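Local coordinates for uncharacterized protein (Peptoclostridium difficile, PDB 6N7M) that is of unknown function but is probably made with a signal peptide and forms a helical hairpin in a two-chain assembly, at residues 38-41 against 42-46; 60-63 against 64-68. All coordinates share one frame; numbering follows the deposited sequence.

Contact 1: residues 38-41 against 42-46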
ATOM      1  N   GLU A  38       6.388  -5.862 -12.457  1.00 18.36           N
ATOM      2  CA  GLU A  38       5.109  -6.221 -13.134  1.00 21.25           C
ATOM      3  C   GLU A  38       3.909  -5.916 -12.235  1.00 18.88           C
ATOM      4  O   GLU A  38       2.910  -5.399 -12.762  1.00 18.95           O
ATOM      5  CB  GLU A  38       5.103  -7.696 -13.512  1.00 22.10           C
ATOM      6  CG  GLU A  38       3.790  -8.209 -14.068  1.00 30.85           C
ATOM      7  CD  GLU A  38       3.898  -9.586 -14.709  1.00 35.50           C
ATOM      8  OE1 GLU A  38       4.959  -9.898 -15.293  1.00 45.77           O
ATOM      9  OE2 GLU A  38       2.936 -10.354 -14.588  1.00 63.00           O
ATOM     10  N   GLU A  39       3.999  -6.288 -10.960  1.00 18.02           N
ATOM     11  CA  GLU A  39       2.890  -6.075 -10.012  1.00 19.46           C
ATOM     12  C   GLU A  39       2.615  -4.584  -9.855  1.00 17.52           C
ATOM     13  O   GLU A  39       1.433  -4.191  -9.863  1.00 18.06           O
ATOM     14  CB  GLU A  39       3.235  -6.690  -8.661  1.00 20.80           C
ATOM     15  CG  GLU A  39       3.142  -8.196  -8.607  1.00 23.53           C
ATOM     16  CD  GLU A  39       3.636  -8.784  -7.288  1.00 30.95           C
ATOM     17  OE1 GLU A  39       4.370  -8.064  -6.513  1.00 27.87           O
ATOM     18  OE2 GLU A  39       3.313  -9.952  -7.024  1.00 36.73           O
ATOM     19  N   TYR A  40       3.666  -3.778  -9.742  1.00 14.87           N
ATOM     20  CA  TYR A  40       3.448  -2.341  -9.500  1.00 16.36           C
ATOM     21  C   TYR A  40       2.949  -1.664 -10.771  1.00 16.80           C
ATOM     22  O   TYR A  40       2.103  -0.746 -10.690  1.00 14.30           O
ATOM     23  CB  TYR A  40       4.720  -1.711  -8.973  1.00 17.97           C
ATOM     24  CG  TYR A  40       4.492  -0.404  -8.272  1.00 18.24           C
ATOM     25  CD1 TYR A  40       3.725  -0.328  -7.120  1.00 17.26           C
ATOM     26  CD2 TYR A  40       5.076   0.762  -8.739  1.00 19.07           C
ATOM     27  CE1 TYR A  40       3.510   0.872  -6.474  1.00 16.21           C
ATOM     28  CE2 TYR A  40       4.885   1.970  -8.095  1.00 16.72           C
ATOM     29  CZ  TYR A  40       4.111   2.028  -6.950  1.00 20.27           C
ATOM     30  OH  TYR A  40       3.935   3.203  -6.283  1.00 25.92           O
ATOM     31  N   ALA A  41       3.443  -2.125 -11.913  1.00 17.51           N
ATOM     32  CA  ALA A  41       2.954  -1.568 -13.195  1.00 18.80           C
ATOM     33  C   ALA A  41       1.452  -1.859 -13.290  1.00 20.11           C
ATOM     34  O   ALA A  41       0.707  -0.962 -13.703  1.00 20.75           O
ATOM     35  CB  ALA A  41       3.710  -2.167 -14.353  1.00 15.83           C
ATOM     36  N   LYS A  42       1.030  -3.060 -12.856  1.00 19.71           N
ATOM     37  CA  LYS A  42      -0.414  -3.429 -12.943  1.00 21.44           C
ATOM     38  C   LYS A  42      -1.227  -2.566 -11.975  1.00 20.21           C
ATOM     39  O   LYS A  42      -2.368  -2.129 -12.341  1.00 19.10           O
ATOM     40  CB  LYS A  42      -0.630  -4.901 -12.624  1.00 23.43           C
ATOM     41  CG  LYS A  42      -2.040  -5.396 -12.911  1.00 36.96           C
ATOM     42  CD  LYS A  42      -2.268  -6.854 -12.510  1.00 39.27           C
ATOM     43  CE  LYS A  42      -1.403  -7.849 -13.249  1.00 47.59           C
ATOM     44  NZ  LYS A  42      -1.598  -9.218 -12.713  1.00 53.99           N
ATOM     45  N   HIS A  43      -0.684  -2.360 -10.781  1.00 18.86           N
ATOM     46  CA  HIS A  43      -1.361  -1.540  -9.747  1.00 17.28           C
ATOM     47  C   HIS A  43      -1.580  -0.118 -10.280  1.00 20.43           C
ATOM     48  O   HIS A  43      -2.732   0.434 -10.135  1.00 19.25           O
ATOM     49  CB  HIS A  43      -0.579  -1.631  -8.426  1.00 19.83           C
ATOM     50  CG  HIS A  43      -1.072  -0.702  -7.387  1.00 20.13           C
ATOM     51  ND1 HIS A  43      -2.296  -0.861  -6.777  1.00 25.08           N
ATOM     52  CD2 HIS A  43      -0.525   0.402  -6.851  1.00 18.56           C
ATOM     53  CE1 HIS A  43      -2.501   0.137  -5.951  1.00 24.36           C
ATOM     54  NE2 HIS A  43      -1.427   0.905  -5.962  1.00 23.17           N
ATOM     55  N   ILE A  44      -0.552   0.441 -10.910  1.00 17.67           N
ATOM     56  CA  ILE A  44      -0.623   1.807 -11.493  1.00 19.04           C
ATOM     57  C   ILE A  44      -1.699   1.849 -12.567  1.00 20.07           C
ATOM     58  O   ILE A  44      -2.437   2.822 -12.593  1.00 20.00           O
ATOM     59  CB  ILE A  44       0.752   2.242 -12.046  1.00 21.47           C
ATOM     60  CG1 ILE A  44       1.728   2.522 -10.896  1.00 19.39           C
ATOM     61  CG2 ILE A  44       0.624   3.437 -12.990  1.00 18.43           C
ATOM     62  CD1 ILE A  44       3.157   2.696 -11.339  1.00 22.07           C
ATOM     63  N   GLN A  45      -1.791   0.810 -13.405  0.60 25.84           N
ATOM     64  CA  GLN A  45      -2.780   0.808 -14.519  0.60 25.84           C
ATOM     65  C   GLN A  45      -4.195   0.718 -13.934  0.60 23.49           C
ATOM     66  O   GLN A  45      -5.101   1.367 -14.486  0.60 18.68           O
ATOM     67  CB  GLN A  45      -2.501  -0.349 -15.479  0.60 33.56           C
ATOM     68  CG  GLN A  45      -3.452  -0.414 -16.653  0.60 31.87           C
ATOM     69  CD  GLN A  45      -3.345   0.803 -17.534  0.60 29.71           C
ATOM     70  OE1 GLN A  45      -2.280   1.383 -17.720  0.60 35.24           O
ATOM     71  NE2 GLN A  45      -4.454   1.173 -18.139  0.60 33.50           N
ATOM     72  N   GLU A  46      -4.361  -0.046 -12.850  0.60 23.71           N
ATOM     73  CA  GLU A  46      -5.693  -0.165 -12.212  0.60 21.95           C
ATOM     74  C   GLU A  46      -6.085   1.214 -11.672  0.60 23.09           C
ATOM     75  O   GLU A  46      -7.278   1.583 -11.810  0.60 22.38           O
ATOM     76  CB  GLU A  46      -5.703  -1.211 -11.090  0.60 23.69           C
ATOM     77  CG  GLU A  46      -7.111  -1.589 -10.658  0.60 27.38           C
ATOM     78  CD  GLU A  46      -7.254  -2.415  -9.393  0.60 29.29           C
ATOM     79  OE1 GLU A  46      -8.401  -2.694  -9.017  0.60 35.59           O
ATOM     80  OE2 GLU A  46      -6.231  -2.744  -8.766  0.60 34.61           O
TER

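Contact 2: residues 60-63 against 64-68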
ATOM      1  N   VAL A  60      -9.301  12.821  -2.677  1.00 19.09           N
ATOM      2  CA  VAL A  60      -8.378  13.894  -3.119  1.00 18.76           C
ATOM      3  C   VAL A  60      -8.886  14.381  -4.485  1.00 20.63           C
ATOM      4  O   VAL A  60      -9.736  13.711  -5.056  1.00 18.31           O
ATOM      5  CB  VAL A  60      -6.913  13.445  -3.218  1.00 20.70           C
ATOM      6  CG1 VAL A  60      -6.340  13.060  -1.872  1.00 21.11           C
ATOM      7  CG2 VAL A  60      -6.708  12.331  -4.235  1.00 20.73           C
ATOM      8  N   SER A  61      -8.383  15.529  -4.950  1.00 24.52           N
ATOM      9  CA  SER A  61      -8.807  16.112  -6.257  1.00 26.74           C
ATOM     10  C   SER A  61      -8.280  15.290  -7.430  1.00 28.32           C
ATOM     11  O   SER A  61      -7.388  14.434  -7.248  1.00 26.18           O
ATOM     12  CB  SER A  61      -8.358  17.523  -6.406  1.00 28.75           C
ATOM     13  OG  SER A  61      -6.942  17.587  -6.462  1.00 31.98           O
ATOM     14  N   GLN A  62      -8.822  15.557  -8.612  1.00 24.73           N
ATOM     15  CA  GLN A  62      -8.372  14.849  -9.834  1.00 29.15           C
ATOM     16  C   GLN A  62      -6.898  15.197 -10.089  1.00 29.94           C
ATOM     17  O   GLN A  62      -6.160  14.304 -10.508  1.00 26.38           O
ATOM     18  CB  GLN A  62      -9.221  15.250 -11.043  1.00 31.42           C
ATOM     19  CG  GLN A  62      -9.007  14.340 -12.232  1.00 30.90           C
ATOM     20  CD  GLN A  62      -9.545  12.951 -11.973  1.00 43.93           C
ATOM     21  OE1 GLN A  62     -10.414  12.729 -11.131  1.00 50.52           O
ATOM     22  NE2 GLN A  62      -9.083  11.993 -12.754  1.00 43.45           N
ATOM     23  N   LYS A  63      -6.503  16.449  -9.839  1.00 26.87           N
ATOM     24  CA  LYS A  63      -5.108  16.898 -10.061  1.00 29.97           C
ATOM     25  C   LYS A  63      -4.167  16.212  -9.069  1.00 21.47           C
ATOM     26  O   LYS A  63      -3.079  15.844  -9.494  1.00 22.86           O
ATOM     27  CB  LYS A  63      -4.989  18.418  -9.929  1.00 31.72           C
ATOM     28  CG  LYS A  63      -5.602  19.244 -11.050  1.00 36.26           C
ATOM     29  CD  LYS A  63      -5.389  20.731 -10.797  1.00 42.46           C
ATOM     30  CE  LYS A  63      -5.642  21.637 -11.982  1.00 50.30           C
ATOM     31  NZ  LYS A  63      -4.641  21.420 -13.052  1.00 52.67           N
ATOM     32  N   ASP A  64      -4.600  16.040  -7.815  1.00 22.88           N
ATOM     33  CA  ASP A  64      -3.746  15.355  -6.815  1.00 22.22           C
ATOM     34  C   ASP A  64      -3.584  13.889  -7.237  1.00 21.65           C
ATOM     35  O   ASP A  64      -2.485  13.343  -7.076  1.00 21.01           O
ATOM     36  CB  ASP A  64      -4.324  15.458  -5.397  1.00 25.33           C
ATOM     37  CG  ASP A  64      -4.372  16.889  -4.885  1.00 30.55           C
ATOM     38  OD1 ASP A  64      -3.570  17.712  -5.394  1.00 35.53           O
ATOM     39  OD2 ASP A  64      -5.225  17.172  -4.008  1.00 33.59           O
ATOM     40  N   LEU A  65      -4.649  13.273  -7.733  1.00 16.28           N
ATOM     41  CA  LEU A  65      -4.558  11.842  -8.128  1.00 21.46           C
ATOM     42  C   LEU A  65      -3.630  11.698  -9.340  1.00 21.89           C
ATOM     43  O   LEU A  65      -2.780  10.784  -9.350  1.00 23.40           O
ATOM     44  CB  LEU A  65      -5.971  11.319  -8.403  1.00 26.12           C
ATOM     45  CG  LEU A  65      -6.069   9.848  -8.823  1.00 29.27           C
ATOM     46  CD1 LEU A  65      -5.281   8.947  -7.889  1.00 34.75           C
ATOM     47  CD2 LEU A  65      -7.519   9.399  -8.879  1.00 31.29           C
ATOM     48  N   GLU A  66      -3.729  12.619 -10.303  1.00 22.33           N
ATOM     49  CA  GLU A  66      -2.848  12.553 -11.496  1.00 26.84           C
ATOM     50  C   GLU A  66      -1.398  12.768 -11.074  1.00 25.41           C
ATOM     51  O   GLU A  66      -0.548  12.099 -11.640  1.00 19.99           O
ATOM     52  CB  GLU A  66      -3.317  13.545 -12.555  1.00 36.17           C
ATOM     53  CG  GLU A  66      -4.679  13.156 -13.121  1.00 40.36           C
ATOM     54  CD  GLU A  66      -5.176  14.004 -14.279  1.00 46.42           C
ATOM     55  OE1 GLU A  66      -4.344  14.685 -14.914  1.00 55.84           O
ATOM     56  OE2 GLU A  66      -6.392  13.983 -14.533  1.00 52.32           O
ATOM     57  N   GLU A  67      -1.159  13.653 -10.093  1.00 28.57           N
ATOM     58  CA  GLU A  67       0.189  13.926  -9.537  1.00 25.54           C
ATOM     59  C   GLU A  67       0.731  12.681  -8.827  1.00 24.91           C
ATOM     60  O   GLU A  67       1.947  12.379  -8.972  1.00 22.87           O
ATOM     61  CB  GLU A  67       0.108  15.089  -8.557  1.00 30.05           C
ATOM     62  CG  GLU A  67       1.450  15.577  -8.069  1.00 36.40           C
ATOM     63  CD  GLU A  67       1.345  16.613  -6.958  1.00 44.29           C
ATOM     64  OE1 GLU A  67       0.347  16.556  -6.191  1.00 52.51           O
ATOM     65  OE2 GLU A  67       2.231  17.494  -6.875  1.00 44.72           O
ATOM     66  N   THR A  68      -0.110  12.022  -8.024  1.00 23.15           N
ATOM     67  CA  THR A  68       0.282  10.767  -7.324  1.00 22.31           C
ATOM     68  C   THR A  68       0.630   9.678  -8.356  1.00 20.90           C
ATOM     69  O   THR A  68       1.618   8.993  -8.151  1.00 24.46           O
ATOM     70  CB  THR A  68      -0.832  10.322  -6.356  1.00 25.51           C
ATOM     71  OG1 THR A  68      -0.936  11.325  -5.351  1.00 19.61           O
ATOM     72  CG2 THR A  68      -0.609   8.974  -5.702  1.00 31.03           C
TER
HETATM   73  O   HOH W   1      -7.252  16.721  -2.379  1.00 38.87           O

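Contact 1: residues 38-41 against 42-46
The ring of Y40 meets the side chains of H43 and I44, three and four residues further along helix 37-51. Its CE2 atom lies 3.7 Å from I44 CD1, an apolar touch, and its CE1 atom lies 4.1 Å from H43 CD2, so the two ring carbons that flank CZ each have a partner of their own. Both approaches are oblique. I44 CG1 sits over one face, 4.2 Å above the plane and displaced toward the rim.

Torsions explain the spacing. In Y40 (chi1 -160°) the ring carbon CG stands anti to the backbone N, which brings CE1 to H43 CD2 at an oblique crossing. I44 places CG1 beside its own N, and this branch comes back to 3.3 Å from Y40 O.

That carbonyl oxygen also accepts the I44 amide, with N to O 2.9 Å and an N-H...O angle of 162°. The same i to i+4 bonding joins K42 N to E38 O, H43 N to E39 O and Q45 N to A41 O, the regular pattern of an alpha helix. On the solvent side the charged ends of E38 and K42 stay apart, OE2 to NZ 5.0 Å, too far for a salt bridge.

Further out, M72 of helix 62-82 touches Y40, H43 and I44, while I79 and I86 also pack on Y40. The ring of Y35 meets that of Y40 with planes about 60° apart. The tyrosine is thus divided in its chemistry: the phenol OH finds a weak hydrogen-bond partner in E75 OE2, while the ring carbons pack largely against hydrocarbon.

Contact 2: residues 60-63 against 64-68
D64, Q62 and K63 carry most of this local contact, which is the N-terminal cap of helix 62-82, with S61 as the N-cap residue. The capping bond runs from D64 N to S61 OG, 3.1 Å with an N-H...O angle of 156°. A chi1 of 65° sets OG between the backbone N and carbonyl carbon of S61, from where it faces the first turn. D64 turns its carboxylate back over the cap by placing CG beside its own N, which leaves OD2 3.0 Å from S61 OG. A water ties the two residues together: it donates to D64 OD2 at 2.6 Å and accepts from S61 N. V60, just before the cap, lays its CB 3.9 Å from D64 CB and also packs on H34 of the second subunit.

Q62 crosses E66 obliquely, its amide plane 80° from the carboxylate plane. The touch is made by Q62 CG, 3.5 Å from E66 OE2. The amide nitrogen NE2 is used in another direction, as donor to A51 O at the end of helix 37-51. L65 packs on L47 and A51 of that same helix, so the opening turn of helix 62-82 faces the close of its neighbour.

K63 contributes chiefly through its backbone, its O accepting from E67 N at 3.0 Å. At the next residue, D64 O receives both T68 N and T68 OG1, which arrive from opposite faces of the carbonyl plane, the hydroxyl at 3.1 Å.

Contacts 1 and 2 lie in series along the chain, on the two helices of a hairpin. Their centres are about 17 Å apart and their nearest atoms about 7 Å apart, so they do not touch directly. Contact 1 sits nearer the middle, about 6 Å from the chain centre to its own centre, against about 13 Å for contact 2. Other pairs join the two helices: M72 of helix 62-82 packs on Y40, H43 and I44, and L65 packs on L47 and A51 of helix 37-51. The second subunit is near both: V60 of contact 2 packs on its H34, and E46, at the end of 42-46, on its I90.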